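Local coordinates for thylakoid lumenal 15 kDa protein 1, chloroplastic (Arabidopsis thaliana, PDB 3N90), which is of unknown function, but belongs to the pentapeptide repeat proteins of the chloroplast thylakoid lumen and folds as a right-handed quadrilateral beta helix, at residues T13-S19 and Q31-I37; L48-S52 and R69-F73; N87-M93 and D108-L114; F99-I104 and V120-K124. The protein carries 2 engineered substitutions. One frame throughout, in Å; residues are numbered along the deposited sequence.

Starting from the N terminus, contact 1 joins 13-19, just behind helix 10-13, to 31-37, closing a loop of 11 residues. Contact 2 then pairs 48-52 with 69-73, about one coil apart, and the two contacts meet where Gln-31 and Phe-33 bond through their backbones to Ser-52. Contact 3, 87-93 with 108-114, begins after contact 2 has closed and lies against it through Phe-73 and Thr-92. Contact 4, 99-104 with 120-124, crosses contact 3, because the segments alternate along the chain; Met-93 touches Phe-99, and Leu-114 touches Leu-122. Together they run from the N-terminal end of the beta helix to helix 116-125 at its other end.

Contact 1 (T13-S19 and Q31-I37); sequences TRGQDLS and QDFKTSI
Thr-13 and Ser-36 carry this contact through their hydroxyls. Thr-13 OG1 donates to Asp-32 O at 2.7 Å, coming from above the carbonyl plane, and accepts from Gln-31 NE2 at 2.9 Å, with the hydroxyl oxygen almost in the plane of that amide. OG1 gets there because it stands between the backbone N and the carbonyl carbon (chi1 56°), which also lets CG2 rest 3.6 Å from Phe-33 CE1. Ser-36 OG donates to Thr-13 O and takes a nearly straight bond from Gln-16 N, 2.9 Å long. Gly-15 N donates to Lys-34 O. Further along, the backbones of Asp-17 and Ile-37 are bridged: Ile-37 N bonds to Gln-16 O, and Leu-18 N to Ile-37 O at 2.7 Å.

One shell out, Asx turns at Asp-17 and Asp-32 shape both chains, and water 1 joins Arg-14 NH1 to Asp-32 OD2. Tyr-8 O takes a second bond from Gln-31 NE2. A valine in place of Thr-13 would probably leave Asp-32 O and Gln-31 NE2 each short of a partner. Hydroxyl and backbone bonds thus share the work of joining 31-37 to 13-19, just behind helix 10-13, with the Phe-33 ring adding apolar cover.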
loop_
_atom_site.group_PDB
_atom_site.type_symbol
_atom_site.label_atom_id
_atom_site.label_comp_id
_atom_site.label_asym_id
_atom_site.label_seq_id
_atom_site.Cartn_x
_atom_site.Cartn_y
_atom_site.Cartn_z
ATOM N N THR A 13 -10.272 -10.056 9.042
ATOM C CA THR A 13 -9.119 -9.238 8.721
ATOM C C THR A 13 -8.956 -8.010 9.635
ATOM O O THR A 13 -7.851 -7.449 9.744
ATOM C CB THR A 13 -9.151 -8.838 7.225
ATOM O OG1 THR A 13 -10.382 -8.170 6.945
ATOM C CG2 THR A 13 -9.024 -10.087 6.315
ATOM N N ARG A 14 -10.019 -7.585 10.303
ATOM C CA ARG A 14 -9.940 -6.347 11.071
ATOM C C ARG A 14 -9.412 -6.570 12.504
ATOM O O ARG A 14 -9.943 -7.429 13.230
ATOM C CB ARG A 14 -11.287 -5.614 11.049
ATOM C CG ARG A 14 -12.310 -6.221 11.954
ATOM C CD ARG A 14 -13.697 -5.637 11.768
ATOM N NE ARG A 14 -14.696 -6.564 12.321
ATOM C CZ ARG A 14 -15.986 -6.580 11.985
ATOM N NH1 ARG A 14 -16.459 -5.713 11.089
ATOM N NH2 ARG A 14 -16.803 -7.468 12.544
ATOM N N GLY A 15 -8.407 -5.788 12.909
ATOM C CA GLY A 15 -7.846 -5.849 14.268
ATOM C C GLY A 15 -7.325 -7.248 14.585
ATOM O O GLY A 15 -7.552 -7.787 15.692
ATOM N N GLN A 16 -6.657 -7.843 13.601
ATOM C CA GLN A 16 -6.114 -9.200 13.748
ATOM C C GLN A 16 -4.602 -9.227 13.586
ATOM O O GLN A 16 -4.023 -8.358 12.926
ATOM C CB GLN A 16 -6.752 -10.115 12.714
ATOM C CG GLN A 16 -8.255 -10.319 12.927
ATOM C CD GLN A 16 -8.576 -11.008 14.233
ATOM O OE1 GLN A 16 -7.842 -11.875 14.689
ATOM N NE2 GLN A 16 -9.681 -10.625 14.838
ATOM N N ASP A 17 -3.958 -10.237 14.180
ATOM C CA ASP A 17 -2.547 -10.460 13.915
ATOM C C ASP A 17 -2.422 -11.399 12.735
ATOM O O ASP A 17 -2.687 -12.600 12.864
ATOM C CB ASP A 17 -1.840 -11.036 15.154
ATOM C CG ASP A 17 -0.328 -11.184 14.943
ATOM O OD1 ASP A 17 0.153 -11.063 13.788
ATOM O OD2 ASP A 17 0.398 -11.374 15.944
ATOM N N LEU A 18 -2.051 -10.834 11.582
ATOM C CA LEU A 18 -1.944 -11.542 10.333
ATOM C C LEU A 18 -0.522 -11.453 9.807
ATOM O O LEU A 18 -0.279 -11.500 8.599
ATOM C CB LEU A 18 -2.940 -10.943 9.305
ATOM C CG LEU A 18 -4.417 -11.071 9.685
ATOM C CD1 LEU A 18 -5.287 -10.366 8.629
ATOM C CD2 LEU A 18 -4.818 -12.529 9.822
ATOM N N SER A 19 0.447 -11.363 10.714
ATOM C CA SER A 19 1.836 -11.342 10.278
ATOM C C SER A 19 2.140 -12.606 9.435
ATOM O O SER A 19 1.652 -13.710 9.748
ATOM C CB SER A 19 2.807 -11.287 11.454
ATOM O OG SER A 19 2.463 -10.313 12.412
ATOM N N GLN A 31 -11.585 -4.643 1.574
ATOM C CA GLN A 31 -11.244 -5.431 2.764
ATOM C C GLN A 31 -10.813 -4.495 3.908
ATOM O O GLN A 31 -10.070 -3.498 3.691
ATOM C CB GLN A 31 -10.128 -6.403 2.441
ATOM C CG GLN A 31 -10.086 -7.584 3.429
ATOM C CD GLN A 31 -11.309 -8.483 3.340
ATOM O OE1 GLN A 31 -11.842 -8.717 2.235
ATOM N NE2 GLN A 31 -11.762 -9.007 4.498
ATOM N N ASP A 32 -11.284 -4.814 5.123
ATOM C CA ASP A 32 -11.023 -4.008 6.313
ATOM C C ASP A 32 -9.827 -4.631 7.076
ATOM O O ASP A 32 -9.972 -5.619 7.772
ATOM C CB ASP A 32 -12.264 -3.957 7.235
ATOM C CG ASP A 32 -12.112 -2.953 8.383
ATOM O OD1 ASP A 32 -11.003 -2.371 8.573
ATOM O OD2 ASP A 32 -13.108 -2.706 9.110
ATOM N N PHE A 33 -8.649 -4.057 6.906
ATOM C CA PHE A 33 -7.483 -4.434 7.712
ATOM C C PHE A 33 -7.145 -3.345 8.739
ATOM O O PHE A 33 -5.973 -3.232 9.158
ATOM C CB PHE A 33 -6.243 -4.622 6.823
ATOM C CG PHE A 33 -6.326 -5.782 5.918
ATOM C CD1 PHE A 33 -6.037 -7.069 6.374
ATOM C CD2 PHE A 33 -6.647 -5.601 4.582
ATOM C CE1 PHE A 33 -6.082 -8.154 5.481
ATOM C CE2 PHE A 33 -6.720 -6.688 3.700
ATOM C CZ PHE A 33 -6.435 -7.950 4.129
ATOM N N LYS A 34 -8.130 -2.544 9.155
ATOM C CA LYS A 34 -7.864 -1.512 10.162
ATOM C C LYS A 34 -7.219 -2.112 11.417
ATOM O O LYS A 34 -7.712 -3.113 11.940
ATOM C CB LYS A 34 -9.165 -0.801 10.560
ATOM C CG LYS A 34 -8.971 0.214 11.664
ATOM C CD LYS A 34 -10.247 1.082 11.694
ATOM C CE LYS A 34 -10.218 2.011 12.872
ATOM N NZ LYS A 34 -11.561 2.544 13.283
ATOM N N THR A 35 -6.128 -1.485 11.841
ATOM C CA THR A 35 -5.362 -1.808 13.053
ATOM C C THR A 35 -5.013 -3.308 13.118
ATOM O O THR A 35 -4.957 -3.907 14.214
ATOM C CB THR A 35 -5.993 -1.183 14.362
ATOM O OG1 THR A 35 -5.090 -1.280 15.478
ATOM C CG2 THR A 35 -7.385 -1.781 14.736
ATOM N N SER A 36 -4.776 -3.902 11.946
ATOM C CA SER A 36 -4.201 -5.246 11.938
ATOM C C SER A 36 -2.680 -5.227 11.881
ATOM O O SER A 36 -2.055 -4.242 11.467
ATOM C CB SER A 36 -4.762 -6.071 10.808
ATOM O OG SER A 36 -6.099 -6.370 11.122
ATOM N N ILE A 37 -2.072 -6.351 12.310
ATOM C CA ILE A 37 -0.639 -6.530 12.162
ATOM C C ILE A 37 -0.414 -7.377 10.918
ATOM O O ILE A 37 -0.958 -8.483 10.782
ATOM C CB ILE A 37 -0.001 -7.249 13.394
ATOM C CG1 ILE A 37 -0.361 -6.550 14.701
ATOM C CG2 ILE A 37 1.516 -7.283 13.190
ATOM C CD1 ILE A 37 0.227 -7.290 15.943
HETATM O O HOH W 1 -15.563 -3.910 9.260
#

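Contact 2 (L48-S52 and R69-F73); sequences LLGAS and RGADF
The guanidinium of Arg-69 has the CD1 methyl of Leu-49 over one face, 3.4 Å above the plane and displaced toward the rim, where NH2 is the nearest atom at 3.5 Å from that methyl. A bend in the arginine chain (chi3 -65°) brings the flat group back over the leucine, whose own chain leaves its backbone with CG anti to N. NE forms a salt bridge with Asp-67 OD1, so the charge is matched by a residue of its own coil while the leucine supplies only apolar cover. In passing, the buried ring of Phe-73 meets that of Phe-53, in the neighbouring coil, with the planes nearly parallel.

Between these side chains the two backbones run in step. Gly-50 N donates to Arg-69 O at 2.8 Å, and Asp-72 N to Ala-51 O at 3.0 Å; a single bridge pairs Ser-52 with Asp-72. Gly-50 occupies the positive-phi corner of the type II turn from Leu-48 to Ala-51, a place that favours glycine. The small Ala-71 CB packs 3.4 Å from Ala-51 O. On the outer side, water 2 links Ser-52 OG to Asp-72 OD2, while Asp-72 OD1 also bonds to Ser-74 and Thr-92.

The contact lies in the long region of coils between helix 10-13 and helix 116-125. The coil holding 48-52 is bonded through Ser-52 to Gln-31 and Phe-33 on one flank, and the coil holding 69-73 passes the pattern on through Gly-70 to Glu-89, placing the pair mid-stack in the beta helix.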
loop_
_atom_site.group_PDB
_atom_site.type_symbol
_atom_site.label_atom_id
_atom_site.label_comp_id
_atom_site.label_asym_id
_atom_site.label_seq_id
_atom_site.Cartn_x
_atom_site.Cartn_y
_atom_site.Cartn_z
ATOM N N LEU A 48 -6.885 -4.594 -4.120
ATOM C CA LEU A 48 -7.212 -3.969 -2.844
ATOM C C LEU A 48 -7.859 -2.581 -3.031
ATOM O O LEU A 48 -7.686 -1.670 -2.198
ATOM C CB LEU A 48 -5.934 -3.830 -2.003
ATOM C CG LEU A 48 -5.413 -5.135 -1.361
ATOM C CD1 LEU A 48 -3.913 -5.153 -1.192
ATOM C CD2 LEU A 48 -6.133 -5.281 -0.024
ATOM N N LEU A 49 -8.599 -2.415 -4.124
ATOM C CA LEU A 49 -9.283 -1.168 -4.320
ATOM C C LEU A 49 -10.105 -0.801 -3.079
ATOM O O LEU A 49 -10.928 -1.596 -2.619
ATOM C CB LEU A 49 -10.178 -1.225 -5.564
ATOM C CG LEU A 49 -10.996 0.050 -5.848
ATOM C CD1 LEU A 49 -11.053 0.283 -7.362
ATOM C CD2 LEU A 49 -12.399 0.060 -5.195
ATOM N N GLY A 50 -9.889 0.389 -2.532
ATOM C CA GLY A 50 -10.766 0.883 -1.418
ATOM C C GLY A 50 -10.563 0.165 -0.072
ATOM O O GLY A 50 -11.285 0.433 0.899
ATOM N N ALA A 51 -9.531 -0.680 -0.008
ATOM C CA ALA A 51 -9.224 -1.436 1.237
ATOM C C ALA A 51 -8.786 -0.462 2.326
ATOM O O ALA A 51 -8.256 0.605 2.003
ATOM C CB ALA A 51 -8.109 -2.478 0.967
ATOM N N SER A 52 -8.988 -0.803 3.604
ATOM C CA SER A 52 -8.521 0.053 4.692
ATOM C C SER A 52 -7.309 -0.603 5.353
ATOM O O SER A 52 -7.417 -1.738 5.821
ATOM C CB SER A 52 -9.576 0.277 5.764
ATOM O OG SER A 52 -9.061 1.047 6.851
ATOM N N ARG A 69 -5.850 1.374 -5.500
ATOM C CA ARG A 69 -6.613 2.583 -5.767
ATOM C C ARG A 69 -7.602 2.881 -4.660
ATOM O O ARG A 69 -8.413 2.025 -4.257
ATOM C CB ARG A 69 -7.331 2.481 -7.121
ATOM C CG ARG A 69 -6.337 2.374 -8.291
ATOM C CD ARG A 69 -7.107 2.108 -9.580
ATOM N NE ARG A 69 -7.782 0.808 -9.546
ATOM C CZ ARG A 69 -8.809 0.466 -10.328
ATOM N NH1 ARG A 69 -9.288 1.346 -11.215
ATOM N NH2 ARG A 69 -9.344 -0.766 -10.243
ATOM N N GLY A 70 -7.545 4.097 -4.121
ATOM C CA GLY A 70 -8.469 4.556 -3.116
ATOM C C GLY A 70 -8.307 3.911 -1.726
ATOM O O GLY A 70 -9.130 4.129 -0.818
ATOM N N ALA A 71 -7.238 3.126 -1.561
ATOM C CA ALA A 71 -7.008 2.495 -0.251
ATOM C C ALA A 71 -6.592 3.522 0.775
ATOM O O ALA A 71 -6.011 4.566 0.423
ATOM C CB ALA A 71 -5.962 1.420 -0.354
ATOM N N ASP A 72 -6.836 3.196 2.045
ATOM C CA ASP A 72 -6.500 4.134 3.115
ATOM C C ASP A 72 -5.292 3.627 3.895
ATOM O O ASP A 72 -5.385 2.586 4.561
ATOM C CB ASP A 72 -7.664 4.325 4.050
ATOM C CG ASP A 72 -7.412 5.426 5.095
ATOM O OD1 ASP A 72 -6.451 6.213 4.935
ATOM O OD2 ASP A 72 -8.173 5.510 6.062
ATOM N N PHE A 73 -4.174 4.352 3.807
ATOM C CA PHE A 73 -3.000 3.993 4.575
ATOM C C PHE A 73 -2.780 4.998 5.722
ATOM O O PHE A 73 -1.694 5.060 6.290
ATOM C CB PHE A 73 -1.750 3.964 3.695
ATOM C CG PHE A 73 -1.734 2.843 2.715
ATOM C CD1 PHE A 73 -1.216 1.594 3.070
ATOM C CD2 PHE A 73 -2.217 3.032 1.433
ATOM C CE1 PHE A 73 -1.198 0.545 2.144
ATOM C CE2 PHE A 73 -2.202 2.000 0.526
ATOM C CZ PHE A 73 -1.686 0.758 0.883
HETATM O O HOH W 2 -9.912 3.605 6.441
#

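Contact 3 (N87-M93 and D108-L114); sequences NLEGATM and DFTDVPL. Engineered in segment 87-93: Met-93 (natural residue Val).
Met-93, an engineered residue where the natural protein has valine, brings its CE methyl to the edge of the Phe-109 ring, 3.8 Å from CE1. Its SD also lies at the ring edge, making a Met-aromatic contact. The chain starts between the backbone N and carbonyl carbon (chi1 47°) and bends at its end, so CE also meets Val-112 CG1, at 3.7 Å, while CG lies 3.8 Å from Leu-114 CD2. Leu-88 runs alongside Phe-109, pointing the same way into the interior.

Around this centre the backbones join in register. Gly-90 N donates to Thr-110 O at 2.7 Å in a nearly straight bond, whereas the one from Leu-88 N to Asp-108 O is weak. Each chain makes a type II turn, one from Leu-88 to Ala-91 and the other from Phe-109 to Val-112. Water 3 spans Met-93 N and Pro-113 O.

At the polar edge, Asp-108 OD1 is gripped by Thr-110 N at 3.0 Å and by Thr-110 OG1 at 2.9 Å, the hydroxyl arriving on its syn lone pair; OD2 bonds to Thr-133 and Asn-135. Replacing Asp-108 by alanine would probably strip Thr-110 N and OG1 of their shared acceptor and leave the Thr-133 hydroxyl without its mate. With four donors on its two oxygens, the Asp-108 carboxylate is likely to stay ionised while its OD1 closes an Asx turn onto Thr-110 N and its OD2 ties that turn to the C-terminal segment.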
loop_
_atom_site.group_PDB
_atom_site.type_symbol
_atom_site.label_atom_id
_atom_site.label_comp_id
_atom_site.label_asym_id
_atom_site.label_seq_id
_atom_site.Cartn_x
_atom_site.Cartn_y
_atom_site.Cartn_z
ATOM N N ASN A 87 -0.284 0.398 -7.720
ATOM C CA ASN A 87 -1.116 1.528 -8.117
ATOM C C ASN A 87 -1.836 2.139 -6.905
ATOM O O ASN A 87 -2.779 1.557 -6.348
ATOM C CB ASN A 87 -2.081 1.177 -9.277
ATOM C CG ASN A 87 -2.861 2.386 -9.774
ATOM O OD1 ASN A 87 -2.669 3.508 -9.297
ATOM N ND2 ASN A 87 -3.745 2.172 -10.746
ATOM N N LEU A 88 -1.351 3.299 -6.433
ATOM C CA LEU A 88 -2.031 3.975 -5.322
ATOM C C LEU A 88 -2.941 5.119 -5.742
ATOM O O LEU A 88 -3.250 5.984 -4.941
ATOM C CB LEU A 88 -1.017 4.441 -4.223
ATOM C CG LEU A 88 -0.215 3.292 -3.590
ATOM C CD1 LEU A 88 1.082 3.054 -4.352
ATOM C CD2 LEU A 88 0.117 3.604 -2.158
ATOM N N GLU A 89 -3.369 5.131 -7.009
ATOM C CA GLU A 89 -4.178 6.254 -7.465
ATOM C C GLU A 89 -5.320 6.568 -6.495
ATOM O O GLU A 89 -6.174 5.706 -6.186
ATOM C CB GLU A 89 -4.655 5.979 -8.894
ATOM C CG GLU A 89 -5.697 6.893 -9.471
ATOM C CD GLU A 89 -6.534 6.107 -10.513
ATOM O OE1 GLU A 89 -5.947 5.313 -11.313
ATOM O OE2 GLU A 89 -7.770 6.263 -10.506
ATOM N N GLY A 90 -5.334 7.796 -5.968
ATOM C CA GLY A 90 -6.406 8.250 -5.094
ATOM C C GLY A 90 -6.474 7.655 -3.691
ATOM O O GLY A 90 -7.479 7.797 -2.974
ATOM N N ALA A 91 -5.416 6.960 -3.319
ATOM C CA ALA A 91 -5.288 6.492 -1.931
ATOM C C ALA A 91 -5.106 7.662 -0.960
ATOM O O ALA A 91 -4.863 8.817 -1.387
ATOM C CB ALA A 91 -4.112 5.485 -1.806
ATOM N N THR A 92 -5.249 7.379 0.333
ATOM C CA THR A 92 -4.961 8.384 1.376
ATOM C C THR A 92 -3.889 7.895 2.322
ATOM O O THR A 92 -3.769 6.691 2.515
ATOM C CB THR A 92 -6.224 8.779 2.157
ATOM O OG1 THR A 92 -6.984 7.616 2.471
ATOM C CG2 THR A 92 -7.091 9.677 1.296
ATOM N N MET A 93 -3.100 8.826 2.874
ATOM C CA MET A 93 -2.044 8.485 3.816
ATOM C C MET A 93 -1.842 9.649 4.781
ATOM O O MET A 93 -0.773 10.237 4.837
ATOM C CB MET A 93 -0.735 7.973 3.124
ATOM C CG MET A 93 -0.218 8.818 1.933
ATOM S SD MET A 93 1.058 7.930 0.935
ATOM C CE MET A 93 0.057 6.705 0.093
ATOM N N ASP A 108 2.422 4.269 -8.290
ATOM C CA ASP A 108 1.648 5.393 -8.789
ATOM C C ASP A 108 0.885 6.137 -7.685
ATOM O O ASP A 108 -0.098 5.643 -7.138
ATOM C CB ASP A 108 0.734 4.919 -9.950
ATOM C CG ASP A 108 0.110 6.058 -10.721
ATOM O OD1 ASP A 108 -0.211 7.101 -10.116
ATOM O OD2 ASP A 108 -0.109 5.876 -11.946
ATOM N N PHE A 109 1.334 7.365 -7.374
ATOM C CA PHE A 109 0.761 8.166 -6.313
ATOM C C PHE A 109 -0.198 9.297 -6.791
ATOM O O PHE A 109 -0.375 10.274 -6.087
ATOM C CB PHE A 109 1.891 8.769 -5.438
ATOM C CG PHE A 109 2.643 7.760 -4.594
ATOM C CD1 PHE A 109 2.206 7.490 -3.299
ATOM C CD2 PHE A 109 3.804 7.147 -5.059
ATOM C CE1 PHE A 109 2.906 6.577 -2.468
ATOM C CE2 PHE A 109 4.518 6.233 -4.264
ATOM C CZ PHE A 109 4.066 5.943 -2.951
ATOM N N THR A 110 -0.818 9.150 -7.967
ATOM C CA THR A 110 -1.848 10.128 -8.418
ATOM C C THR A 110 -2.927 10.483 -7.444
ATOM O O THR A 110 -3.607 9.605 -6.874
ATOM C CB THR A 110 -2.585 9.636 -9.679
ATOM O OG1 THR A 110 -1.670 9.584 -10.752
ATOM C CG2 THR A 110 -3.767 10.568 -10.031
ATOM N N ASP A 111 -3.145 11.790 -7.287
ATOM C CA ASP A 111 -4.170 12.326 -6.400
ATOM C C ASP A 111 -4.045 11.793 -4.982
ATOM O O ASP A 111 -5.010 11.820 -4.223
ATOM C CB ASP A 111 -5.584 12.014 -6.898
ATOM C CG ASP A 111 -6.037 12.909 -7.995
ATOM O OD1 ASP A 111 -5.383 13.945 -8.273
ATOM O OD2 ASP A 111 -7.082 12.556 -8.577
ATOM N N VAL A 112 -2.856 11.323 -4.611
ATOM C CA VAL A 112 -2.645 11.009 -3.217
ATOM C C VAL A 112 -2.246 12.334 -2.601
ATOM O O VAL A 112 -1.186 12.891 -2.978
ATOM C CB VAL A 112 -1.531 9.943 -3.020
ATOM C CG1 VAL A 112 -1.173 9.791 -1.519
ATOM C CG2 VAL A 112 -1.977 8.617 -3.637
ATOM N N PRO A 113 -3.091 12.855 -1.695
ATOM C CA PRO A 113 -2.740 14.102 -1.018
ATOM C C PRO A 113 -1.508 13.834 -0.139
ATOM O O PRO A 113 -1.431 12.807 0.524
ATOM C CB PRO A 113 -3.978 14.398 -0.155
ATOM C CG PRO A 113 -5.076 13.539 -0.739
ATOM C CD PRO A 113 -4.378 12.323 -1.218
ATOM N N LEU A 114 -0.530 14.723 -0.182
ATOM C CA LEU A 114 0.643 14.544 0.660
ATOM C C LEU A 114 0.986 15.871 1.319
ATOM O O LEU A 114 0.821 16.925 0.709
ATOM C CB LEU A 114 1.851 14.061 -0.153
ATOM C CG LEU A 114 1.845 12.642 -0.741
ATOM C CD1 LEU A 114 3.085 12.433 -1.655
ATOM C CD2 LEU A 114 1.787 11.609 0.357
HETATM O O HOH W 3 -3.128 11.357 2.183
#

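Contact 4 (F99-I104 and V120-K124); sequences FKGSNI and VYLCK
Tyr-121 extends from helix 116-125 across the type II turn formed by Phe-99 to Ser-102. Because CG stands anti to the backbone N (chi1 178°), the ring reaches outward from the helix, and its CE2 passes 3.8 Å from Phe-99 O. The phenol oxygen then meets the turn itself: Gly-101 N donates to Tyr-121 OH at 3.1 Å, with an N-H...O angle of 173°, and the CA of Lys-100 lies close beside the same oxygen. Water 4 donates to Ser-102 O and also sits 3.2 Å from Tyr-121 OH, extending the polar link along the turn.

The neighbouring Leu-122 supplies the apolar half. Its CD2 methyl rests 3.9 Å from Phe-99 CB and 4.0 Å from Ile-104 CD1, so one branch fills the angle between two side chains of the coil. Ile-104 crosses the leucine at about a right angle, and its CD1 also comes 3.4 Å from Leu-122 O. Behind this pair, Leu-122 CD1 continues the packing onto Leu-114 and Phe-109.

Next along the helix, Cys-123 forms a disulfide with Cys-143, and its carbonyl accepts from Arg-138, tying the helix to the C-terminal segment. A helix laid over the last coil, covering its inward apolar side chains, is consistent with a C-terminal cap on the right-handed quadrilateral beta helix of pentapeptide repeat proteins.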
loop_
_atom_site.group_PDB
_atom_site.type_symbol
_atom_site.label_atom_id
_atom_site.label_comp_id
_atom_site.label_asym_id
_atom_site.label_seq_id
_atom_site.Cartn_x
_atom_site.Cartn_y
_atom_site.Cartn_z
ATOM N N PHE A 99 6.774 5.737 5.561
ATOM C CA PHE A 99 7.195 4.901 4.406
ATOM C C PHE A 99 8.714 4.639 4.413
ATOM O O PHE A 99 9.267 4.157 3.423
ATOM C CB PHE A 99 6.772 5.527 3.053
ATOM C CG PHE A 99 5.346 5.231 2.633
ATOM C CD1 PHE A 99 5.090 4.580 1.426
ATOM C CD2 PHE A 99 4.265 5.626 3.407
ATOM C CE1 PHE A 99 3.781 4.297 1.004
ATOM C CE2 PHE A 99 2.937 5.337 2.997
ATOM C CZ PHE A 99 2.694 4.670 1.789
ATOM N N LYS A 100 9.389 4.945 5.528
ATOM C CA LYS A 100 10.856 4.790 5.606
ATOM C C LYS A 100 11.343 3.416 5.144
ATOM O O LYS A 100 10.881 2.370 5.643
ATOM C CB LYS A 100 11.352 5.089 7.027
ATOM C CG LYS A 100 12.827 4.740 7.267
ATOM C CD LYS A 100 13.383 5.468 8.472
ATOM C CE LYS A 100 14.856 5.155 8.682
ATOM N NZ LYS A 100 15.370 5.833 9.901
ATOM N N GLY A 101 12.272 3.406 4.184
ATOM C CA GLY A 101 12.856 2.148 3.748
ATOM C C GLY A 101 12.057 1.450 2.654
ATOM O O GLY A 101 12.513 0.437 2.113
ATOM N N SER A 102 10.880 1.984 2.305
ATOM C CA SER A 102 10.028 1.316 1.321
ATOM C C SER A 102 10.542 1.483 -0.109
ATOM O O SER A 102 11.194 2.481 -0.441
ATOM C CB SER A 102 8.584 1.755 1.467
ATOM O OG SER A 102 8.107 1.187 2.700
ATOM N N ASN A 103 10.304 0.468 -0.923
ATOM C CA ASN A 103 10.685 0.528 -2.331
ATOM C C ASN A 103 9.481 0.972 -3.126
ATOM O O ASN A 103 8.491 0.248 -3.196
ATOM C CB ASN A 103 11.196 -0.859 -2.789
ATOM C CG ASN A 103 11.539 -0.903 -4.292
ATOM O OD1 ASN A 103 11.392 0.087 -5.011
ATOM N ND2 ASN A 103 11.986 -2.065 -4.757
ATOM N N ILE A 104 9.550 2.158 -3.727
ATOM C CA ILE A 104 8.419 2.712 -4.475
ATOM C C ILE A 104 8.688 2.863 -5.973
ATOM O O ILE A 104 8.061 3.706 -6.625
ATOM C CB ILE A 104 7.923 4.043 -3.906
ATOM C CG1 ILE A 104 9.042 5.112 -3.919
ATOM C CG2 ILE A 104 7.361 3.808 -2.480
ATOM C CD1 ILE A 104 8.540 6.513 -3.664
ATOM N N VAL A 120 8.577 15.245 0.331
ATOM C CA VAL A 120 10.032 15.371 0.358
ATOM C C VAL A 120 10.718 14.015 0.518
ATOM O O VAL A 120 11.671 13.712 -0.212
ATOM C CB VAL A 120 10.515 16.358 1.469
ATOM C CG1 VAL A 120 11.996 16.267 1.638
ATOM C CG2 VAL A 120 10.121 17.782 1.104
ATOM N N TYR A 121 10.225 13.183 1.438
ATOM C CA TYR A 121 10.835 11.891 1.666
ATOM C C TYR A 121 10.635 10.961 0.457
ATOM O O TYR A 121 11.564 10.333 -0.059
ATOM C CB TYR A 121 10.298 11.174 2.941
ATOM C CG TYR A 121 10.972 9.819 3.028
ATOM C CD1 TYR A 121 12.330 9.727 3.394
ATOM C CD2 TYR A 121 10.316 8.631 2.622
ATOM C CE1 TYR A 121 12.997 8.506 3.406
ATOM C CE2 TYR A 121 11.001 7.395 2.626
ATOM C CZ TYR A 121 12.336 7.348 3.027
ATOM O OH TYR A 121 13.013 6.141 3.046
ATOM N N LEU A 122 9.379 10.860 0.038
ATOM C CA LEU A 122 9.053 9.953 -1.050
ATOM C C LEU A 122 9.840 10.300 -2.318
ATOM O O LEU A 122 10.315 9.393 -3.013
ATOM C CB LEU A 122 7.540 9.977 -1.325
ATOM C CG LEU A 122 6.704 9.260 -0.252
ATOM C CD1 LEU A 122 5.221 9.482 -0.495
ATOM C CD2 LEU A 122 7.005 7.787 -0.166
ATOM N N CYS A 123 9.994 11.601 -2.576
ATOM C CA CYS A 123 10.729 12.096 -3.760
ATOM C C CYS A 123 12.224 11.805 -3.696
ATOM O O CYS A 123 12.883 11.816 -4.740
ATOM C CB CYS A 123 10.508 13.579 -3.960
ATOM S SG CYS A 123 8.890 13.951 -4.652
ATOM N N LYS A 124 12.757 11.563 -2.494
ATOM C CA LYS A 124 14.152 11.166 -2.356
ATOM C C LYS A 124 14.337 9.762 -2.816
ATOM O O LYS A 124 15.443 9.381 -3.202
ATOM C CB LYS A 124 14.639 11.214 -0.898
ATOM C CG LYS A 124 14.923 12.602 -0.421
ATOM C CD LYS A 124 15.263 12.591 1.054
ATOM C CE LYS A 124 15.468 14.025 1.535
ATOM N NZ LYS A 124 15.515 14.013 3.002
HETATM O O HOH W 4 13.174 3.945 0.711
#